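Local structure of putative surface-anchored fimbrial subunit (Corynebacterium diphtheriae, 3HR6) at residues K149-P154 with V167-A172; A195-P200 with F256-T261. The protein probably builds the shaft of a cell-wall-anchored pilus as its major subunit, from tandem Ig-like modules stabilised by isopeptide and disulfide bonds. One frame throughout, in Å; residues are numbered along the deposited sequence.

Interaction 1 of 2, residues K149-P154 with V167-A172; sequences KTAVDP and VKYRVA. With CA (calcium ion), chain B.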
ATOM      1  N   LYS A 149       5.099  -5.422  -1.851  1.00 13.14           N
ATOM      2  CA  LYS A 149       3.882  -5.850  -2.495  1.00 12.52           C
ATOM      3  C   LYS A 149       4.174  -6.380  -3.884  1.00 12.57           C
ATOM      4  O   LYS A 149       4.819  -5.720  -4.694  1.00 13.30           O
ATOM      5  CB  LYS A 149       2.853  -4.724  -2.536  1.00 12.80           C
ATOM      6  CG  LYS A 149       1.528  -5.169  -3.121  1.00 12.26           C
ATOM      7  CD  LYS A 149       0.469  -4.141  -3.062  1.00 15.43           C
ATOM      8  CE  LYS A 149      -0.800  -4.627  -3.781  1.00 13.56           C
ATOM      9  NZ  LYS A 149      -2.034  -3.895  -3.412  1.00 11.72           N
ATOM     10  N   THR A 150       3.649  -7.548  -4.183  1.00 11.53           N
ATOM     11  CA  THR A 150       3.679  -8.136  -5.506  1.00 11.23           C
ATOM     12  C   THR A 150       2.302  -8.603  -5.947  1.00 12.33           C
ATOM     13  O   THR A 150       1.389  -8.762  -5.135  1.00 13.66           O
ATOM     14  CB  THR A 150       4.651  -9.287  -5.544  1.00 11.63           C
ATOM     15  OG1 THR A 150       4.310 -10.285  -4.543  1.00 12.82           O
ATOM     16  CG2 THR A 150       6.100  -8.776  -5.402  1.00 12.45           C
ATOM     17  N   ALA A 151       2.187  -8.860  -7.236  1.00 12.23           N
ATOM     18  CA  ALA A 151       0.980  -9.429  -7.852  1.00 13.14           C
ATOM     19  C   ALA A 151       1.338 -10.782  -8.427  1.00 12.63           C
ATOM     20  O   ALA A 151       2.455 -11.007  -8.879  1.00 13.16           O
ATOM     21  CB  ALA A 151       0.434  -8.535  -8.946  1.00 11.61           C
ATOM     22  N   VAL A 152       0.381 -11.703  -8.330  1.00 14.08           N
ATOM     23  CA  VAL A 152       0.523 -13.074  -8.760  1.00 14.26           C
ATOM     24  C   VAL A 152      -0.734 -13.407  -9.586  1.00 12.44           C
ATOM     25  O   VAL A 152      -1.806 -12.936  -9.277  1.00 13.47           O
ATOM     26  CB  VAL A 152       0.606 -13.992  -7.529  1.00 15.37           C
ATOM     27  CG1 VAL A 152       0.520 -15.434  -7.911  1.00 18.43           C
ATOM     28  CG2 VAL A 152       1.927 -13.667  -6.770  1.00 15.90           C
ATOM     29  N   ASP A 153      -0.576 -14.172 -10.663  1.00 12.86           N
ATOM     30  CA  ASP A 153      -1.733 -14.699 -11.386  1.00 12.21           C
ATOM     31  C   ASP A 153      -2.182 -15.967 -10.630  1.00 11.60           C
ATOM     32  O   ASP A 153      -1.457 -16.995 -10.570  1.00 12.53           O
ATOM     33  CB  ASP A 153      -1.364 -15.067 -12.820  1.00 12.26           C
ATOM     34  CG  ASP A 153      -2.549 -15.569 -13.606  1.00 13.79           C
ATOM     35  OD1 ASP A 153      -3.681 -15.528 -13.060  1.00 13.66           O
ATOM     36  OD2 ASP A 153      -2.345 -15.970 -14.778  1.00 13.92           O
ATOM     37  N   PRO A 154      -3.381 -15.929 -10.029  1.00 11.53           N
ATOM     38  CA  PRO A 154      -3.807 -17.085  -9.213  1.00 11.36           C
ATOM     39  C   PRO A 154      -4.345 -18.258 -10.008  1.00 12.11           C
ATOM     40  O   PRO A 154      -4.604 -19.340  -9.429  1.00 13.41           O
ATOM     41  CB  PRO A 154      -4.939 -16.499  -8.355  1.00 11.48           C
ATOM     42  CG  PRO A 154      -5.462 -15.422  -9.133  1.00 12.75           C
ATOM     43  CD  PRO A 154      -4.319 -14.825  -9.900  1.00 11.67           C
ATOM     44  N   VAL A 167      -7.064 -11.276  -9.723  1.00 13.30           N
ATOM     45  CA  VAL A 167      -5.692 -10.955  -9.384  1.00 14.47           C
ATOM     46  C   VAL A 167      -5.448 -11.458  -7.984  1.00 14.44           C
ATOM     47  O   VAL A 167      -6.375 -11.567  -7.177  1.00 14.43           O
ATOM     48  CB  VAL A 167      -5.411  -9.436  -9.506  1.00 14.69           C
ATOM     49  CG1 VAL A 167      -6.335  -8.549  -8.550  1.00 15.02           C
ATOM     50  CG2 VAL A 167      -3.886  -9.107  -9.313  1.00 15.44           C
ATOM     51  N   LYS A 168      -4.193 -11.724  -7.688  1.00 13.17           N
ATOM     52  CA  LYS A 168      -3.755 -12.036  -6.333  1.00 12.97           C
ATOM     53  C   LYS A 168      -2.633 -11.080  -5.968  1.00 13.22           C
ATOM     54  O   LYS A 168      -1.773 -10.782  -6.782  1.00 13.60           O
ATOM     55  CB  LYS A 168      -3.265 -13.469  -6.264  1.00 12.93           C
ATOM     56  CG  LYS A 168      -2.749 -13.918  -4.898  1.00 12.24           C
ATOM     57  CD  LYS A 168      -2.638 -15.427  -4.879  1.00 14.11           C
ATOM     58  CE  LYS A 168      -1.901 -15.933  -3.729  1.00 17.55           C
ATOM     59  NZ  LYS A 168      -1.778 -17.421  -3.801  1.00 20.56           N
ATOM     60  N   TYR A 169      -2.687 -10.552  -4.757  1.00 13.15           N
ATOM     61  CA  TYR A 169      -1.626  -9.725  -4.217  1.00 13.25           C
ATOM     62  C   TYR A 169      -1.016 -10.356  -2.999  1.00 12.42           C
ATOM     63  O   TYR A 169      -1.667 -11.067  -2.260  1.00 11.49           O
ATOM     64  CB  TYR A 169      -2.130  -8.358  -3.860  1.00 13.33           C
ATOM     65  CG  TYR A 169      -2.537  -7.518  -5.011  1.00 13.37           C
ATOM     66  CD1 TYR A 169      -1.627  -7.166  -5.995  1.00 12.55           C
ATOM     67  CD2 TYR A 169      -3.827  -7.081  -5.140  1.00 16.00           C
ATOM     68  CE1 TYR A 169      -2.036  -6.357  -7.094  1.00 13.98           C
ATOM     69  CE2 TYR A 169      -4.228  -6.287  -6.176  1.00 16.22           C
ATOM     70  CZ  TYR A 169      -3.325  -5.950  -7.161  1.00 12.79           C
ATOM     71  OH  TYR A 169      -3.838  -5.176  -8.178  1.00 16.48           O
ATOM     72  N   ARG A 170       0.255 -10.080  -2.809  1.00 12.45           N
ATOM     73  CA  ARG A 170       1.052 -10.576  -1.696  1.00 11.29           C
ATOM     74  C   ARG A 170       1.790  -9.374  -1.128  1.00 11.18           C
ATOM     75  O   ARG A 170       2.473  -8.642  -1.855  1.00 12.07           O
ATOM     76  CB  ARG A 170       2.043 -11.615  -2.169  1.00 12.53           C
ATOM     77  CG  ARG A 170       2.926 -12.144  -1.104  1.00 11.63           C
ATOM     78  CD  ARG A 170       3.981 -13.005  -1.709  1.00 11.48           C
ATOM     79  NE  ARG A 170       4.702 -13.776  -0.717  1.00 14.09           N
ATOM     80  CZ  ARG A 170       5.797 -13.385  -0.081  1.00 15.01           C
ATOM     81  NH1 ARG A 170       6.344 -12.196  -0.321  1.00 16.53           N
ATOM     82  NH2 ARG A 170       6.371 -14.218   0.812  1.00 13.00           N
ATOM     83  N   VAL A 171       1.610  -9.158   0.167  1.00 11.26           N
ATOM     84  CA  VAL A 171       2.220  -8.065   0.894  1.00 12.07           C
ATOM     85  C   VAL A 171       3.072  -8.627   2.020  1.00 11.58           C
ATOM     86  O   VAL A 171       2.552  -9.251   2.990  1.00 11.96           O
ATOM     87  CB  VAL A 171       1.177  -7.091   1.508  1.00 12.83           C
ATOM     88  CG1 VAL A 171       1.911  -5.949   2.324  1.00 13.48           C
ATOM     89  CG2 VAL A 171       0.287  -6.502   0.438  1.00 12.29           C
ATOM     90  N   ALA A 172       4.379  -8.463   1.903  1.00 11.34           N
ATOM     91  CA  ALA A 172       5.334  -8.994   2.870  1.00 10.83           C
ATOM     92  C   ALA A 172       5.904  -7.852   3.735  1.00 13.01           C
ATOM     93  O   ALA A 172       6.564  -6.974   3.186  1.00 13.45           O
ATOM     94  CB  ALA A 172       6.427  -9.687   2.180  1.00 10.10           C
TER
HETATM   95 CA    CA B   1      -4.986 -15.958 -15.088  1.00 20.60          CA
HETATM   96  O   HOH W   1       5.445  -9.798  -1.969  1.00 12.69           O
HETATM   97  O   HOH W   2      -6.588 -15.400 -13.072  1.00 15.65           O
HETATM   98  O   HOH W   3      -6.737 -17.773 -15.766  1.00 17.28           O
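Lys149 runs across one face of the Tyr169 ring. Its CE lies 3.5 Å from Tyr169 CD1 and is displaced toward the rim. NZ stands over the ring centre at 4.0 Å, only 11° off the normal. This nitrogen is bonded covalently to Asn271 CG, so it is an isopeptide amide rather than a free ammonium group. It also hydrogen-bonds Asp191 OD2. Val167 CG2 lies over the opposite face of the ring, and Thr150 O lies at its edge, in plane. Ala151 CB approaches obliquely, 3.8 Å from Tyr169 CE1. Lys149 has CG anti to its backbone N (chi1 -176°), and this CG meets Val171 CG2.

Four backbone bonds join the antiparallel strands. Thr150 N and Arg170 O are 2.8 Å apart and the return bond is similar. Val152 and Lys168 form the second pair, in which the bond from Lys168 N is the more bent (141°). These strands start the five-stranded sheet of an Ig-like module, with 148-152 outermost. The face with Lys149 and Tyr169 is covered partly by strand 268-276, which carries Asn271.

On the other face, Thr150 and Arg170 lie side by side, with Thr150 OG1 3.5 Å from Arg170 CB. Water 1 contacts Thr150 OG1, Arg170 O and NH1 together, and meets the guanidinium in its plane.

Past the strand end, Pro154 CD packs 4.0 Å from Lys168 CB. Asp153 turns away and chelates calcium through both carboxylate oxygens, with OD2 at 2.7 Å from the ion. Waters 2 and 3, Asp155, Gln158, Gly160 and Glu165 complete the site.

Interaction 2 of 2, residues A195-P200 with F256-T261; sequences AELGKP and FEAPVT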
ATOM      1  N   ALA A 195      -9.953   0.907  -7.573  1.00 12.89           N
ATOM      2  CA  ALA A 195     -11.378   0.843  -7.837  1.00 12.18           C
ATOM      3  C   ALA A 195     -11.810  -0.184  -8.840  1.00 11.34           C
ATOM      4  O   ALA A 195     -12.951  -0.572  -8.827  1.00 12.56           O
ATOM      5  CB  ALA A 195     -11.912   2.203  -8.275  1.00 12.73           C
ATOM      6  N   GLU A 196     -10.908  -0.643  -9.697  1.00 11.83           N
ATOM      7  CA  GLU A 196     -11.237  -1.607 -10.698  1.00 12.97           C
ATOM      8  C   GLU A 196     -11.402  -3.034 -10.136  1.00 13.54           C
ATOM      9  O   GLU A 196     -11.758  -3.953 -10.883  1.00 13.87           O
ATOM     10  CB  GLU A 196     -10.183  -1.564 -11.782  1.00 13.69           C
ATOM     11  CG  GLU A 196     -10.141  -0.183 -12.460  1.00 14.59           C
ATOM     12  CD  GLU A 196      -9.135   0.809 -11.850  1.00 15.49           C
ATOM     13  OE1 GLU A 196      -8.443   0.472 -10.901  1.00 14.91           O
ATOM     14  OE2 GLU A 196      -9.002   1.978 -12.343  1.00 17.08           O
ATOM     15  N   LEU A 197     -11.079  -3.209  -8.862  1.00 13.44           N
ATOM     16  CA  LEU A 197     -11.239  -4.515  -8.218  1.00 13.65           C
ATOM     17  C   LEU A 197     -12.485  -4.608  -7.394  1.00 13.99           C
ATOM     18  O   LEU A 197     -12.866  -3.652  -6.673  1.00 15.67           O
ATOM     19  CB  LEU A 197     -10.050  -4.831  -7.308  1.00 12.18           C
ATOM     20  CG  LEU A 197      -8.681  -4.743  -7.990  1.00 11.79           C
ATOM     21  CD1 LEU A 197      -7.546  -5.210  -7.029  1.00 14.07           C
ATOM     22  CD2 LEU A 197      -8.708  -5.654  -9.218  1.00 12.88           C
ATOM     23  N   GLY A 198     -13.085  -5.779  -7.448  1.00 13.79           N
ATOM     24  CA  GLY A 198     -14.205  -6.106  -6.571  1.00 13.31           C
ATOM     25  C   GLY A 198     -13.708  -6.478  -5.184  1.00 14.30           C
ATOM     26  O   GLY A 198     -12.543  -6.382  -4.884  1.00 15.74           O
ATOM     27  N   LYS A 199     -14.618  -6.928  -4.326  1.00 16.20           N
ATOM     28  CA  LYS A 199     -14.227  -7.247  -2.982  1.00 16.72           C
ATOM     29  C   LYS A 199     -13.413  -8.544  -2.964  1.00 16.47           C
ATOM     30  O   LYS A 199     -13.650  -9.429  -3.762  1.00 16.19           O
ATOM     31  CB  LYS A 199     -15.454  -7.341  -2.082  1.00 18.13           C
ATOM     32  CG  LYS A 199     -16.048  -5.952  -1.801  1.00 19.63           C
ATOM     33  CD  LYS A 199     -17.126  -6.000  -0.785  1.00 24.24           C
ATOM     34  CE  LYS A 199     -17.875  -4.689  -0.736  1.00 26.04           C
ATOM     35  NZ  LYS A 199     -18.766  -4.545  -1.902  1.00 29.36           N
ATOM     36  N   PRO A 200     -12.454  -8.628  -2.056  1.00 16.47           N
ATOM     37  CA  PRO A 200     -11.598  -9.805  -1.903  1.00 16.65           C
ATOM     38  C   PRO A 200     -12.402 -11.005  -1.499  1.00 15.58           C
ATOM     39  O   PRO A 200     -13.322 -10.882  -0.666  1.00 14.85           O
ATOM     40  CB  PRO A 200     -10.680  -9.422  -0.749  1.00 15.69           C
ATOM     41  CG  PRO A 200     -10.888  -7.920  -0.545  1.00 19.21           C
ATOM     42  CD  PRO A 200     -12.266  -7.680  -0.946  1.00 17.37           C
ATOM     43  N   PHE A 256      -4.124 -12.074  -0.781  1.00 11.74           N
ATOM     44  CA  PHE A 256      -5.534 -12.102  -1.113  1.00 11.99           C
ATOM     45  C   PHE A 256      -5.758 -12.063  -2.614  1.00 12.41           C
ATOM     46  O   PHE A 256      -4.890 -11.633  -3.376  1.00 12.43           O
ATOM     47  CB  PHE A 256      -6.254 -10.936  -0.410  1.00 12.25           C
ATOM     48  CG  PHE A 256      -5.846  -9.571  -0.877  1.00 13.84           C
ATOM     49  CD1 PHE A 256      -6.569  -8.883  -1.828  1.00 15.29           C
ATOM     50  CD2 PHE A 256      -4.712  -8.945  -0.322  1.00 14.49           C
ATOM     51  CE1 PHE A 256      -6.158  -7.597  -2.232  1.00 13.32           C
ATOM     52  CE2 PHE A 256      -4.296  -7.673  -0.742  1.00 14.68           C
ATOM     53  CZ  PHE A 256      -5.042  -6.999  -1.668  1.00 16.73           C
ATOM     54  N   GLU A 257      -6.953 -12.508  -2.992  1.00 12.95           N
ATOM     55  CA  GLU A 257      -7.413 -12.429  -4.364  1.00 13.19           C
ATOM     56  C   GLU A 257      -8.598 -11.453  -4.459  1.00 13.35           C
ATOM     57  O   GLU A 257      -9.357 -11.278  -3.506  1.00 13.44           O
ATOM     58  CB  GLU A 257      -7.833 -13.787  -4.897  1.00 12.62           C
ATOM     59  CG  GLU A 257      -6.722 -14.777  -5.033  1.00 14.66           C
ATOM     60  CD  GLU A 257      -7.140 -16.037  -5.787  1.00 16.07           C
ATOM     61  OE1 GLU A 257      -8.095 -15.965  -6.590  1.00 21.24           O
ATOM     62  OE2 GLU A 257      -6.513 -17.095  -5.581  1.00 17.88           O
ATOM     63  N   ALA A 258      -8.711 -10.806  -5.610  1.00 13.48           N
ATOM     64  CA  ALA A 258      -9.905 -10.018  -5.902  1.00 13.14           C
ATOM     65  C   ALA A 258     -10.209 -10.047  -7.385  1.00 12.56           C
ATOM     66  O   ALA A 258      -9.294 -10.179  -8.193  1.00 14.88           O
ATOM     67  CB  ALA A 258      -9.705  -8.590  -5.449  1.00 14.88           C
ATOM     68  N   PRO A 259     -11.494  -9.889  -7.736  1.00 14.06           N
ATOM     69  CA  PRO A 259     -11.844  -9.882  -9.157  1.00 13.46           C
ATOM     70  C   PRO A 259     -11.471  -8.582  -9.869  1.00 12.48           C
ATOM     71  O   PRO A 259     -11.687  -7.475  -9.363  1.00 13.15           O
ATOM     72  CB  PRO A 259     -13.346 -10.139  -9.153  1.00 12.71           C
ATOM     73  CG  PRO A 259     -13.826  -9.788  -7.877  1.00 14.94           C
ATOM     74  CD  PRO A 259     -12.680  -9.975  -6.887  1.00 13.92           C
ATOM     75  N   VAL A 260     -10.877  -8.721 -11.036  1.00 12.03           N
ATOM     76  CA  VAL A 260     -10.619  -7.544 -11.867  1.00 11.15           C
ATOM     77  C   VAL A 260     -11.916  -7.282 -12.627  1.00 11.12           C
ATOM     78  O   VAL A 260     -12.242  -8.043 -13.523  1.00 10.59           O
ATOM     79  CB  VAL A 260      -9.408  -7.742 -12.817  1.00 10.64           C
ATOM     80  CG1 VAL A 260      -9.171  -6.515 -13.649  1.00 11.31           C
ATOM     81  CG2 VAL A 260      -8.120  -8.052 -12.034  1.00 11.73           C
ATOM     82  N   THR A 261     -12.624  -6.197 -12.331  1.00 12.33           N
ATOM     83  CA  THR A 261     -13.987  -6.047 -12.841  1.00 12.49           C
ATOM     84  C   THR A 261     -14.094  -5.089 -13.999  1.00 12.41           C
ATOM     85  O   THR A 261     -15.087  -5.136 -14.740  1.00 12.37           O
ATOM     86  CB  THR A 261     -15.010  -5.598 -11.777  1.00 14.18           C
ATOM     87  OG1 THR A 261     -14.825  -4.206 -11.474  1.00 15.96           O
ATOM     88  CG2 THR A 261     -14.855  -6.392 -10.506  1.00 16.30           C
TER
HETATM   89  O   HOH W   4     -14.561  -2.950  -9.348  1.00 23.03           O
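The Phe256 ring is met obliquely by Pro200, whose CB lies 4.3 Å from Phe256 CD1. Leu232 of strand 229-236 also touches this phenylalanine. Pro200 CA points a C-H at Glu257 O.

Two backbone hydrogen bonds carry the polar part. Gly198 N donates to Pro259 O over 2.9 Å, in the carbonyl plane. Thr261 N donates to Glu196 O over 2.8 Å, nearly straight at the hydrogen (168°) and nearly in line with the C=O bond. Pro259 O also receives the C-H of Leu197 CA. Leu197 and Val260 thereby form a single bridge. It joins the loop after strand 187-192 to the end of strand 251-259, within the Ig-like module of the calcium site.

Leu197 CB points away from the strand end, yet its branch swings back. Leu197 CG stands anti to the carbonyl carbon (chi1 -54°). From it the CD2 branch, not CD1, comes within 3.7 Å of Val260 CG2. The same leucine touches Val167 and Tyr169.

Gly198 is closely packed. Pro259 CG lies 3.9 Å from its CA, and Thr261 CG2 lies 3.6 Å from its N. Its carbonyl oxygen is buried without a polar partner, and Ala258 CB packs 3.6 Å from Gly198 O. Pro259 CD sits against Lys199 O.

Overall arrangement
Interactions 1 and 2 have centres about 12 Å apart and belong to the same Ig-like module. Both segments of interaction 1 precede both segments of interaction 2 in the sequence. Strands 166-174 and 251-259 are neighbours in one antiparallel sheet. Backbone hydrogen bonds between Tyr169 and Phe256, and between Val167 and Ala258, join the contacts directly. Pro154 also packs on Glu257. Interaction 1 pairs the outermost strand 148-152, which leads into the calcium site, with strand 166-174. Interaction 2 ties the loop after strand 187-192 to the end of strand 251-259. The isopeptide bond of Lys149 adds a covalent crosslink to strand 268-276, consistent with the stabilising role of isopeptide bonds in this pilin.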